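PDB 6DET: Tv2483 from Treponema vincentii, which binds L-arginine with high selectivity as a solute-binding lipoprotein and probably delivers it to an ABC transporter for uptake. Local coordinates for residues D26-K31 / D227-A232; V34-V39 / L73-I78; P47-R52 / K253-N258; V127-R132 / A181-T186. All blocks are in the same frame, centred on the assembly; numbering follows the deposited sequence.

Contact 1. Residues D26-K31 / D227-A232; sequences DPSWSK and DASLVA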
loop_
_atom_site.group_PDB
_atom_site.type_symbol
_atom_site.label_atom_id
_atom_site.label_comp_id
_atom_site.label_asym_id
_atom_site.label_seq_id
_atom_site.Cartn_x
_atom_site.Cartn_y
_atom_site.Cartn_z
ATOM N N ASP A 26 -16.507 18.293 -12.897
ATOM C CA ASP A 26 -16.641 18.441 -11.456
ATOM C C ASP A 26 -15.490 19.300 -10.924
ATOM O O ASP A 26 -14.418 19.365 -11.529
ATOM C CB ASP A 26 -16.653 17.073 -10.779
ATOM C CG ASP A 26 -15.273 16.486 -10.644
ATOM O OD1 ASP A 26 -14.620 16.777 -9.608
ATOM O OD2 ASP A 26 -14.850 15.719 -11.553
ATOM N N PRO A 27 -15.695 20.005 -9.809
ATOM C CA PRO A 27 -14.700 20.987 -9.357
ATOM C C PRO A 27 -13.503 20.417 -8.596
ATOM O O PRO A 27 -12.790 21.189 -7.954
ATOM C CB PRO A 27 -15.524 21.894 -8.432
ATOM C CG PRO A 27 -16.541 20.975 -7.878
ATOM C CD PRO A 27 -16.908 20.025 -8.980
ATOM N N SER A 28 -13.235 19.111 -8.655
ATOM C CA SER A 28 -12.214 18.573 -7.748
ATOM C C SER A 28 -10.815 19.056 -8.135
ATOM O O SER A 28 -10.010 19.399 -7.260
ATOM C CB SER A 28 -12.271 17.040 -7.689
ATOM O OG SER A 28 -12.131 16.407 -8.969
ATOM N N TRP A 29 -10.504 19.118 -9.436
ATOM C CA TRP A 29 -9.227 19.708 -9.832
ATOM C C TRP A 29 -9.186 21.193 -9.498
ATOM O O TRP A 29 -8.205 21.686 -8.925
ATOM C CB TRP A 29 -8.942 19.479 -11.318
ATOM C CG TRP A 29 -7.814 20.345 -11.791
ATOM C CD1 TRP A 29 -7.882 21.335 -12.732
ATOM C CD2 TRP A 29 -6.472 20.360 -11.293
ATOM N NE1 TRP A 29 -6.660 21.944 -12.872
ATOM C CE2 TRP A 29 -5.776 21.363 -12.003
ATOM C CE3 TRP A 29 -5.787 19.619 -10.326
ATOM C CZ2 TRP A 29 -4.431 21.644 -11.773
ATOM C CZ3 TRP A 29 -4.439 19.904 -10.104
ATOM C CH2 TRP A 29 -3.783 20.908 -10.831
ATOM N N SER A 30 -10.234 21.943 -9.861
ATOM C CA SER A 30 -10.239 23.364 -9.542
ATOM C C SER A 30 -9.960 23.617 -8.058
ATOM O O SER A 30 -9.226 24.550 -7.699
ATOM C CB SER A 30 -11.572 23.973 -9.947
ATOM O OG SER A 30 -11.667 23.968 -11.366
ATOM N N LYS A 31 -10.565 22.821 -7.179
ATOM C CA LYS A 31 -10.365 23.040 -5.746
ATOM C C LYS A 31 -8.890 22.892 -5.373
ATOM O O LYS A 31 -8.341 23.706 -4.618
ATOM C CB LYS A 31 -11.235 22.075 -4.954
ATOM C CG LYS A 31 -12.705 22.448 -4.883
ATOM C CD LYS A 31 -13.529 21.401 -4.128
ATOM C CE LYS A 31 -15.019 21.676 -4.346
ATOM N NZ LYS A 31 -15.912 20.599 -3.857
ATOM N N ASP A 227 -14.491 12.651 -7.586
ATOM C CA ASP A 227 -13.428 13.591 -7.973
ATOM C C ASP A 227 -12.745 13.154 -9.278
ATOM O O ASP A 227 -11.532 12.934 -9.367
ATOM C CB ASP A 227 -12.424 13.740 -6.829
ATOM C CG ASP A 227 -12.962 14.571 -5.665
ATOM O OD1 ASP A 227 -14.183 14.883 -5.649
ATOM O OD2 ASP A 227 -12.163 14.908 -4.746
ATOM N N ALA A 228 -13.553 13.094 -10.330
ATOM C CA ALA A 228 -13.074 12.618 -11.627
ATOM C C ALA A 228 -12.054 13.572 -12.267
ATOM O O ALA A 228 -11.040 13.122 -12.818
ATOM C CB ALA A 228 -14.259 12.388 -12.544
ATOM N N SER A 229 -12.276 14.890 -12.207
ATOM C CA SER A 229 -11.339 15.808 -12.858
ATOM C C SER A 229 -9.986 15.826 -12.146
ATOM O O SER A 229 -8.933 15.937 -12.793
ATOM C CB SER A 229 -11.938 17.224 -12.909
ATOM O OG SER A 229 -12.205 17.669 -11.572
ATOM N N LEU A 230 -9.988 15.734 -10.814
ATOM C CA LEU A 230 -8.727 15.635 -10.086
ATOM C C LEU A 230 -7.967 14.377 -10.502
ATOM O O LEU A 230 -6.768 14.429 -10.798
ATOM C CB LEU A 230 -8.982 15.625 -8.575
ATOM C CG LEU A 230 -7.747 15.403 -7.689
ATOM C CD1 LEU A 230 -6.688 16.453 -7.987
ATOM C CD2 LEU A 230 -8.115 15.444 -6.184
ATOM N N VAL A 231 -8.658 13.243 -10.562
ATOM C CA VAL A 231 -7.977 11.988 -10.886
ATOM C C VAL A 231 -7.474 12.022 -12.325
ATOM O O VAL A 231 -6.356 11.579 -12.613
ATOM C CB VAL A 231 -8.907 10.789 -10.630
ATOM C CG1 VAL A 231 -8.325 9.485 -11.228
ATOM C CG2 VAL A 231 -9.151 10.608 -9.155
ATOM N N ALA A 232 -8.276 12.560 -13.254
ATOM C CA ALA A 232 -7.838 12.661 -14.649
ATOM C C ALA A 232 -6.579 13.508 -14.784
ATOM O O ALA A 232 -5.677 13.168 -15.558
ATOM C CB ALA A 232 -8.948 13.245 -15.527
HETATM O O HOH W 1 -16.023 16.471 -7.187
#

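Contact 2. Residues V34-V39 / L73-I78; sequences VKSALV and LGIHPI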
loop_
_atom_site.group_PDB
_atom_site.type_symbol
_atom_site.label_atom_id
_atom_site.label_comp_id
_atom_site.label_asym_id
_atom_site.label_seq_id
_atom_site.Cartn_x
_atom_site.Cartn_y
_atom_site.Cartn_z
ATOM N N VAL A 34 -6.779 25.876 -6.745
ATOM C CA VAL A 34 -6.963 27.141 -6.034
ATOM C C VAL A 34 -6.186 27.129 -4.721
ATOM O O VAL A 34 -5.521 28.118 -4.373
ATOM C CB VAL A 34 -8.460 27.417 -5.806
ATOM C CG1 VAL A 34 -8.651 28.633 -4.872
ATOM C CG2 VAL A 34 -9.171 27.686 -7.176
ATOM N N LYS A 35 -6.284 26.025 -3.970
ATOM C CA LYS A 35 -5.489 25.848 -2.743
ATOM C C LYS A 35 -4.015 25.701 -3.063
ATOM O O LYS A 35 -3.178 25.924 -2.188
ATOM C CB LYS A 35 -5.904 24.602 -1.959
ATOM C CG LYS A 35 -7.368 24.448 -1.648
ATOM C CD LYS A 35 -7.690 22.977 -1.310
ATOM C CE LYS A 35 -9.198 22.745 -1.236
ATOM N NZ LYS A 35 -9.585 21.392 -0.756
ATOM N N SER A 36 -3.693 25.300 -4.292
ATOM C CA SER A 36 -2.318 25.105 -4.737
ATOM C C SER A 36 -1.631 24.064 -3.864
ATOM O O SER A 36 -0.456 24.186 -3.519
ATOM C CB SER A 36 -1.536 26.416 -4.753
ATOM O OG SER A 36 -0.469 26.322 -5.684
ATOM N N ALA A 37 -2.385 23.045 -3.493
ATOM C CA ALA A 37 -1.828 21.986 -2.663
ATOM C C ALA A 37 -2.618 20.702 -2.805
ATOM O O ALA A 37 -3.836 20.720 -2.964
ATOM C CB ALA A 37 -1.830 22.416 -1.206
ATOM N N LEU A 38 -1.919 19.576 -2.648
ATOM C CA LEU A 38 -2.555 18.276 -2.661
ATOM C C LEU A 38 -2.162 17.594 -1.364
ATOM O O LEU A 38 -0.971 17.540 -1.042
ATOM C CB LEU A 38 -2.120 17.429 -3.846
ATOM C CG LEU A 38 -2.837 16.080 -3.948
ATOM C CD1 LEU A 38 -4.290 16.217 -4.389
ATOM C CD2 LEU A 38 -2.102 15.149 -4.913
ATOM N N VAL A 39 -3.158 17.161 -0.603
ATOM C CA VAL A 39 -2.927 16.504 0.688
ATOM C C VAL A 39 -2.956 15.001 0.453
ATOM O O VAL A 39 -3.998 14.429 0.096
ATOM C CB VAL A 39 -3.957 16.937 1.738
ATOM C CG1 VAL A 39 -3.729 16.186 3.046
ATOM C CG2 VAL A 39 -3.887 18.451 1.964
ATOM N N LEU A 73 2.566 19.925 -11.600
ATOM C CA LEU A 73 1.256 20.574 -11.581
ATOM C C LEU A 73 1.275 21.960 -10.963
ATOM O O LEU A 73 0.244 22.659 -10.992
ATOM C CB LEU A 73 0.248 19.705 -10.839
ATOM C CG LEU A 73 -0.164 18.435 -11.583
ATOM C CD1 LEU A 73 -0.994 17.571 -10.698
ATOM C CD2 LEU A 73 -0.942 18.799 -12.876
ATOM N N GLY A 74 2.417 22.405 -10.451
ATOM C CA GLY A 74 2.484 23.741 -9.882
ATOM C C GLY A 74 1.822 23.874 -8.523
ATOM O O GLY A 74 1.422 24.986 -8.148
ATOM N N ILE A 75 1.745 22.783 -7.752
ATOM C CA ILE A 75 1.045 22.744 -6.475
ATOM C C ILE A 75 1.969 22.127 -5.438
ATOM O O ILE A 75 2.905 21.390 -5.766
ATOM C CB ILE A 75 -0.285 21.946 -6.546
ATOM C CG1 ILE A 75 -0.035 20.468 -6.866
ATOM C CG2 ILE A 75 -1.224 22.576 -7.585
ATOM C CD1 ILE A 75 -1.305 19.640 -6.993
ATOM N N HIS A 76 1.644 22.386 -4.146
ATOM C CA HIS A 76 2.502 21.909 -3.065
ATOM C C HIS A 76 2.016 20.558 -2.550
ATOM O O HIS A 76 0.824 20.405 -2.242
ATOM C CB HIS A 76 2.537 22.928 -1.921
ATOM C CG HIS A 76 3.460 22.548 -0.803
ATOM N ND1 HIS A 76 4.817 22.378 -0.985
ATOM C CD2 HIS A 76 3.221 22.293 0.507
ATOM C CE1 HIS A 76 5.374 22.039 0.165
ATOM N NE2 HIS A 76 4.428 21.979 1.085
ATOM N N PRO A 77 2.886 19.542 -2.462
ATOM C CA PRO A 77 2.466 18.256 -1.905
ATOM C C PRO A 77 2.532 18.305 -0.389
ATOM O O PRO A 77 3.526 18.765 0.164
ATOM C CB PRO A 77 3.502 17.276 -2.466
ATOM C CG PRO A 77 4.746 18.104 -2.562
ATOM C CD PRO A 77 4.277 19.502 -2.957
ATOM N N ILE A 78 1.475 17.852 0.273
ATOM C CA ILE A 78 1.449 17.767 1.731
ATOM C C ILE A 78 1.278 16.306 2.113
ATOM O O ILE A 78 0.214 15.710 1.886
ATOM C CB ILE A 78 0.336 18.625 2.345
ATOM C CG1 ILE A 78 0.554 20.108 2.027
ATOM C CG2 ILE A 78 0.284 18.416 3.885
ATOM C CD1 ILE A 78 -0.639 20.940 2.340
HETATM O O HOH W 2 -1.671 26.249 -8.120
#

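Contact 3. Residues P47-R52 / K253-N258; sequences PILSFR and KWFGSN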
loop_
_atom_site.group_PDB
_atom_site.type_symbol
_atom_site.label_atom_id
_atom_site.label_comp_id
_atom_site.label_asym_id
_atom_site.label_seq_id
_atom_site.Cartn_x
_atom_site.Cartn_y
_atom_site.Cartn_z
ATOM N N PRO A 47 7.722 0.423 4.834
ATOM C CA PRO A 47 9.054 0.405 4.202
ATOM C C PRO A 47 8.994 0.593 2.689
ATOM O O PRO A 47 8.024 0.207 2.028
ATOM C CB PRO A 47 9.612 -0.981 4.576
ATOM C CG PRO A 47 8.874 -1.359 5.866
ATOM C CD PRO A 47 7.466 -0.800 5.620
ATOM N N ILE A 48 10.051 1.218 2.149
ATOM C CA ILE A 48 10.197 1.553 0.722
ATOM C C ILE A 48 9.201 2.593 0.198
ATOM O O ILE A 48 9.601 3.530 -0.503
ATOM C CB ILE A 48 10.147 0.275 -0.139
ATOM C CG1 ILE A 48 10.995 -0.834 0.510
ATOM C CG2 ILE A 48 10.650 0.591 -1.531
ATOM C CD1 ILE A 48 11.162 -2.120 -0.347
ATOM N N LEU A 49 7.904 2.448 0.499
ATOM C CA LEU A 49 6.889 3.316 -0.108
ATOM C C LEU A 49 6.753 4.670 0.596
ATOM O O LEU A 49 6.602 5.701 -0.071
ATOM C CB LEU A 49 5.537 2.606 -0.093
ATOM C CG LEU A 49 5.428 1.262 -0.857
ATOM C CD1 LEU A 49 3.988 0.752 -0.760
ATOM C CD2 LEU A 49 5.859 1.429 -2.305
ATOM N N SER A 50 6.765 4.689 1.930
ATOM C CA SER A 50 6.528 5.920 2.684
ATOM C C SER A 50 6.887 5.674 4.136
ATOM O O SER A 50 6.049 5.184 4.897
ATOM C CB SER A 50 5.071 6.401 2.608
ATOM O OG SER A 50 4.167 5.382 2.996
ATOM N N PHE A 51 8.128 5.997 4.490
ATOM C CA PHE A 51 8.682 5.706 5.811
ATOM C C PHE A 51 9.559 6.882 6.236
ATOM O O PHE A 51 9.806 7.814 5.465
ATOM C CB PHE A 51 9.469 4.393 5.799
ATOM C CG PHE A 51 10.716 4.448 4.966
ATOM C CD1 PHE A 51 10.655 4.234 3.593
ATOM C CD2 PHE A 51 11.947 4.727 5.541
ATOM C CE1 PHE A 51 11.800 4.315 2.811
ATOM C CE2 PHE A 51 13.094 4.795 4.772
ATOM C CZ PHE A 51 13.020 4.582 3.394
ATOM N N ARG A 52 10.019 6.855 7.498
ATOM C CA ARG A 52 10.861 7.924 8.048
ATOM C C ARG A 52 12.340 7.571 7.915
ATOM O O ARG A 52 12.772 6.516 8.381
ATOM C CB ARG A 52 10.542 8.169 9.529
ATOM C CG ARG A 52 9.112 8.576 9.809
ATOM C CD ARG A 52 8.946 10.084 9.786
ATOM N NE ARG A 52 7.557 10.509 9.929
ATOM C CZ ARG A 52 7.163 11.769 9.790
ATOM N NH1 ARG A 52 8.063 12.716 9.519
ATOM N NH2 ARG A 52 5.876 12.085 9.920
ATOM N N LYS A 253 15.665 3.115 -8.187
ATOM C CA LYS A 253 16.227 3.641 -6.941
ATOM C C LYS A 253 15.767 2.840 -5.734
ATOM O O LYS A 253 16.578 2.474 -4.866
ATOM C CB LYS A 253 15.823 5.105 -6.787
ATOM C CG LYS A 253 16.198 5.777 -5.461
ATOM C CD LYS A 253 15.455 7.136 -5.356
ATOM C CE LYS A 253 15.620 7.832 -4.018
ATOM N NZ LYS A 253 14.836 9.102 -4.013
ATOM N N TRP A 254 14.463 2.584 -5.636
ATOM C CA TRP A 254 13.895 2.027 -4.409
ATOM C C TRP A 254 13.828 0.498 -4.397
ATOM O O TRP A 254 13.879 -0.106 -3.312
ATOM C CB TRP A 254 12.493 2.594 -4.189
ATOM C CG TRP A 254 12.512 4.027 -3.778
ATOM C CD1 TRP A 254 12.155 5.103 -4.532
ATOM C CD2 TRP A 254 12.947 4.547 -2.514
ATOM N NE1 TRP A 254 12.326 6.263 -3.809
ATOM C CE2 TRP A 254 12.815 5.944 -2.566
ATOM C CE3 TRP A 254 13.430 3.963 -1.346
ATOM C CZ2 TRP A 254 13.144 6.768 -1.481
ATOM C CZ3 TRP A 254 13.762 4.783 -0.279
ATOM C CH2 TRP A 254 13.620 6.163 -0.360
ATOM N N PHE A 255 13.714 -0.134 -5.571
ATOM C CA PHE A 255 13.504 -1.566 -5.690
ATOM C C PHE A 255 14.644 -2.299 -6.386
ATOM O O PHE A 255 14.673 -3.524 -6.333
ATOM C CB PHE A 255 12.208 -1.862 -6.480
ATOM C CG PHE A 255 10.943 -1.352 -5.823
ATOM C CD1 PHE A 255 10.461 -1.932 -4.659
ATOM C CD2 PHE A 255 10.234 -0.298 -6.390
ATOM C CE1 PHE A 255 9.303 -1.442 -4.040
ATOM C CE2 PHE A 255 9.064 0.168 -5.807
ATOM C CZ PHE A 255 8.607 -0.398 -4.617
ATOM N N GLY A 256 15.549 -1.600 -7.060
ATOM C CA GLY A 256 16.626 -2.239 -7.790
ATOM C C GLY A 256 16.274 -2.604 -9.226
ATOM O O GLY A 256 17.165 -3.018 -9.981
ATOM N N SER A 257 15.009 -2.481 -9.605
ATOM C CA SER A 257 14.538 -2.691 -10.981
ATOM C C SER A 257 13.282 -1.870 -11.206
ATOM O O SER A 257 12.709 -1.292 -10.270
ATOM C CB SER A 257 14.265 -4.174 -11.250
ATOM O OG SER A 257 13.119 -4.597 -10.533
ATOM N N ASN A 258 12.848 -1.821 -12.472
ATOM C CA ASN A 258 11.658 -1.059 -12.851
ATOM C C ASN A 258 10.436 -1.944 -12.689
ATOM O O ASN A 258 10.179 -2.834 -13.522
ATOM C CB ASN A 258 11.766 -0.555 -14.287
ATOM C CG ASN A 258 10.503 0.102 -14.749
ATOM O OD1 ASN A 258 9.661 0.504 -13.932
ATOM N ND2 ASN A 258 10.353 0.216 -16.056
#

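Contact 4. Residues V127-R132 / A181-T186; sequences VTLAGR and ALDSGT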
loop_
_atom_site.group_PDB
_atom_site.type_symbol
_atom_site.label_atom_id
_atom_site.label_comp_id
_atom_site.label_asym_id
_atom_site.label_seq_id
_atom_site.Cartn_x
_atom_site.Cartn_y
_atom_site.Cartn_z
ATOM N N VAL A 127 4.224 -14.952 6.412
ATOM C CA VAL A 127 5.572 -15.038 6.958
ATOM C C VAL A 127 5.497 -15.742 8.303
ATOM O O VAL A 127 4.589 -15.477 9.103
ATOM C CB VAL A 127 6.228 -13.644 7.090
ATOM C CG1 VAL A 127 7.607 -13.734 7.748
ATOM C CG2 VAL A 127 6.345 -12.968 5.697
ATOM N N THR A 128 6.434 -16.665 8.533
ATOM C CA THR A 128 6.547 -17.391 9.790
ATOM C C THR A 128 7.980 -17.277 10.288
ATOM O O THR A 128 8.842 -16.706 9.611
ATOM C CB THR A 128 6.168 -18.875 9.638
ATOM O OG1 THR A 128 7.067 -19.520 8.721
ATOM C CG2 THR A 128 4.766 -19.019 9.122
ATOM N N LEU A 129 8.231 -17.837 11.477
ATOM C CA LEU A 129 9.599 -18.040 11.938
ATOM C C LEU A 129 10.218 -19.226 11.205
ATOM O O LEU A 129 9.589 -20.277 11.063
ATOM C CB LEU A 129 9.618 -18.272 13.444
ATOM C CG LEU A 129 9.032 -17.139 14.287
ATOM C CD1 LEU A 129 8.857 -17.583 15.711
ATOM C CD2 LEU A 129 9.922 -15.918 14.220
ATOM N N ALA A 130 11.461 -19.052 10.747
ATOM C CA ALA A 130 12.044 -19.989 9.791
ATOM C C ALA A 130 12.371 -21.313 10.445
ATOM O O ALA A 130 12.436 -22.349 9.769
ATOM C CB ALA A 130 13.306 -19.395 9.168
ATOM N N GLY A 131 12.564 -21.305 11.750
ATOM C CA GLY A 131 13.037 -22.498 12.424
ATOM C C GLY A 131 11.890 -23.355 12.898
ATOM O O GLY A 131 12.045 -24.181 13.802
ATOM N N ARG A 132 10.724 -23.168 12.284
ATOM C CA ARG A 132 9.524 -23.855 12.716
ATOM C C ARG A 132 9.006 -24.867 11.711
ATOM O O ARG A 132 8.068 -25.603 12.036
ATOM C CB ARG A 132 8.424 -22.837 13.029
ATOM C CG ARG A 132 8.785 -21.922 14.183
ATOM C CD ARG A 132 8.909 -22.678 15.489
ATOM N NE ARG A 132 8.888 -21.777 16.638
ATOM C CZ ARG A 132 9.908 -21.008 17.005
ATOM N NH1 ARG A 132 11.039 -21.017 16.311
ATOM N NH2 ARG A 132 9.793 -20.225 18.068
ATOM N N ALA A 181 4.783 -9.610 17.325
ATOM C CA ALA A 181 3.955 -10.741 17.726
ATOM C C ALA A 181 4.541 -12.043 17.197
ATOM O O ALA A 181 4.493 -13.075 17.876
ATOM C CB ALA A 181 2.524 -10.544 17.228
ATOM N N LEU A 182 5.124 -12.000 15.995
ATOM C CA LEU A 182 5.760 -13.185 15.432
ATOM C C LEU A 182 6.980 -13.587 16.250
ATOM O O LEU A 182 7.192 -14.778 16.516
ATOM C CB LEU A 182 6.143 -12.939 13.965
ATOM C CG LEU A 182 6.534 -14.180 13.162
ATOM C CD1 LEU A 182 5.390 -15.180 13.121
ATOM C CD2 LEU A 182 6.974 -13.820 11.759
ATOM N N ASP A 183 7.792 -12.610 16.657
ATOM C CA ASP A 183 8.887 -12.897 17.581
ATOM C C ASP A 183 8.356 -13.327 18.944
ATOM O O ASP A 183 8.972 -14.163 19.619
ATOM C CB ASP A 183 9.787 -11.662 17.724
ATOM C CG ASP A 183 10.353 -11.177 16.389
ATOM O OD1 ASP A 183 10.356 -11.945 15.401
ATOM O OD2 ASP A 183 10.800 -10.011 16.326
ATOM N N SER A 184 7.207 -12.783 19.354
ATOM C CA SER A 184 6.679 -13.038 20.692
ATOM C C SER A 184 6.093 -14.435 20.827
ATOM O O SER A 184 6.120 -15.004 21.914
ATOM C CB SER A 184 5.583 -12.024 21.038
ATOM O OG SER A 184 6.089 -10.712 21.195
ATOM N N GLY A 185 5.521 -14.989 19.760
ATOM C CA GLY A 185 4.645 -16.132 19.908
ATOM C C GLY A 185 3.198 -15.764 20.156
ATOM O O GLY A 185 2.376 -16.659 20.401
ATOM N N THR A 186 2.876 -14.468 20.130
ATOM C CA THR A 186 1.494 -14.003 20.179
ATOM C C THR A 186 0.715 -14.477 18.961
ATOM O O THR A 186 -0.515 -14.607 19.006
ATOM C CB THR A 186 1.502 -12.474 20.267
ATOM O OG1 THR A 186 2.097 -12.093 21.516
ATOM C CG2 THR A 186 0.104 -11.882 20.152
#

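Contact 1. Residues D26-K31 / D227-A232
Ser28 and Ser229 join the first turns of helices 28-35 and 228-243 through a compact knot of polar bonds. Ser229 OG donates to Asp26 O (2.8 Å) from above the carbonyl plane. The same hydroxyl accepts a nearly straight bond from Trp29 N (3.1 Å, 168° at the hydrogen). In exchange, Leu230 N donates to Ser28 OG at 2.9 Å. Asp26 divides its carboxylate: OD2 offers its syn lone pair to Ser229 N (2.8 Å), whereas OD1 accepts from Ser28 OG (2.6 Å) and from Ser28 N, closing an Asx turn. Backbone N-H groups in a first helical turn lack acceptors within their own helix, which suits hydroxyl and carboxylate groups here. The small serines probably help the CA atoms of Trp29 and Leu230 to approach to 4.1 Å.

Two margins are looser. At one, a water bridges Asp26 OD1 and Asp227 OD1, which stand 4.4 Å apart, and Arg224 pairs with Asp227, probably easing the repulsion. At another, Leu230 CD1 meets the indole edge at Trp29 CE3, 4.0 Å away. Beyond the joint, Leu230 and Val231 pack on Phe223 of strand 215-223, and Ala228 and Val231 on Arg114 of strand 114-115.

Contact 2. Residues V34-V39 / L73-I78
Ile78 stretches one branch along the sheet to meet two residues of the neighbouring parallel strand. Its CG1 lies anti to the carbonyl carbon (chi1 -62°) and the chain runs on extended, which places CD1 4.0 Å from Ala37 CB and 4.1 Å from Val39 CG2. The small methyl of Ala37 and the branched Val39 flank this tip on a face they share with His76. The histidine ring leads away from the partner strand, and its CB alone stays near, 3.6 Å from Ser36 O; a polar ring is at home on this exposed edge.

On the opposite face Ile75 adopts a less usual shape. With chi1 at 64°, CG1 sits between the backbone N and the carbonyl carbon, CD1 reaches Leu38 CB at 3.9 Å, and CG2 rests against the backbone of Ser36. Leu38 and Ile75 are buried, fitting residues for a face covered by Phe66 and Cys70 of helix 61-73 and by Val32.

The backbones are tied by His76 N to Ser36 O (2.8 Å), Leu38 N to His76 O (2.9 Å) and Ile78 N to Leu38 O (2.8 Å). Pro77 fits between because none of these bonds needs its missing N-H. At the strand entrance, Gly74 takes the positive phi of a Schellman motif, and a water joins Ser36 OG to Gly74 O, the latter bond weak. Two parallel strands, 37-42 and 76-81, linked through helix 61-73 lying on one face, form the beta-alpha-beta crossover expected in a lobe of a solute-binding protein.

Contact 3. Residues P47-R52 / K253-N258
Where the loop after strand 37-42 runs into the small 51-52/58-59 hairpin, Ile48, Leu49 and Phe51 meet Trp254 and Phe255 in the last turn of helix 246-255. This apolar cluster lies close to the ligand site, for the side chain of Leu49 is about 6 Å from the bound arginine. Ile48 is the wedge: its CG2, anti to the backbone N, lies 3.5 Å from Phe255 CE1 and 3.8 Å from Trp254 CB. Leu49 approaches the same phenyl ring at its edge, near its plane, with CD2 4.0 Å from Phe255 CZ. Trp254 CZ3 lies at the edge of the Phe51 ring, 3.7 Å from Phe51 CE1; the planes stand at 89°, but Phe51 meets the indole obliquely.

The indole is covered on both faces near its rim, by Ile48 O on one and by Lys253 CE on the other. Its polar end is occupied too, since Trp254 NE1 donates to Asp64 OD2, an oxygen that also pairs with Lys253 NZ. Phe255 meets Tyr61 edge-to-face on the helix 61-73 side.

No hydrogen bond spans the two segments. Cohesion therefore comes from dispersion between branched aliphatic and aromatic groups, while the polar fixing of the indole is left to Asp64 in the neighbouring helix.

Contact 4. Residues V127-R132 / A181-T186
Leu129 and Leu182 slide past each other in opposite directions, each lying along the flank of the other. Leu129 CD2 comes within 4.0 Å of Leu182 CG, and CD1 of Leu129 reaches the backbone, 3.4 Å from Leu182 O. That reach follows from placing CG of Leu129 anti to its carbonyl carbon (chi1 -59°), which bends the branched end over the helix. Leu182 answers with CG anti to the backbone N (chi1 -167°), laying CD2 over the strand, 3.9 Å from Thr128 C. Val127 crosses it at about a right angle, its CG1 4.1 Å from Leu182 CD2.

Here the last turn of helix 175-184 packs on the end of strand 120-129. The helix connects strand 167-172 to strand 189-193, which run parallel on either side of strand 143-148 in the sheet, within the alpha/beta lobe opposite the one holding strand 37-42. Leucine suits the buried spot because its two methyls spread over a sheet surface to which Ile190 and Tyr207 of the adjoining strands also contribute, whereas beta-branched Val127 fits the extended backbone and packs on Ile190 and Val192.

Nearer the surface, polar groups take over. Asp183 OD1 passes 4.2 Å from Leu129 CD2, but its hydrogen bond goes to Tyr207 OH. Within its own segment, Leu129 CD1 lies 3.6 Å above the guanidinium plane of Arg132, offset toward the rim.

From the N terminus, residues 26-31 open contact 1, which closes only at 227-232 and joins helix 28-35 to helix 228-243. Contact 2 opens next, on the same first helix, and closes early at 73-78, lying wholly within the span of contact 1; the two touch through Trp29 with Leu73 and Leu230 with Leu38. Contact 3 begins at 47-52, before contact 2 has closed, and ends at 253-258, so it crosses both, tying a loop near the ligand to helix 246-255. Contact 4 follows contact 2 in series, enclosed by contacts 1 and 3, and joins helix 175-184 to strand 120-129. Its centre is about 43 Å from that of contact 2, yet both reach the same sheet.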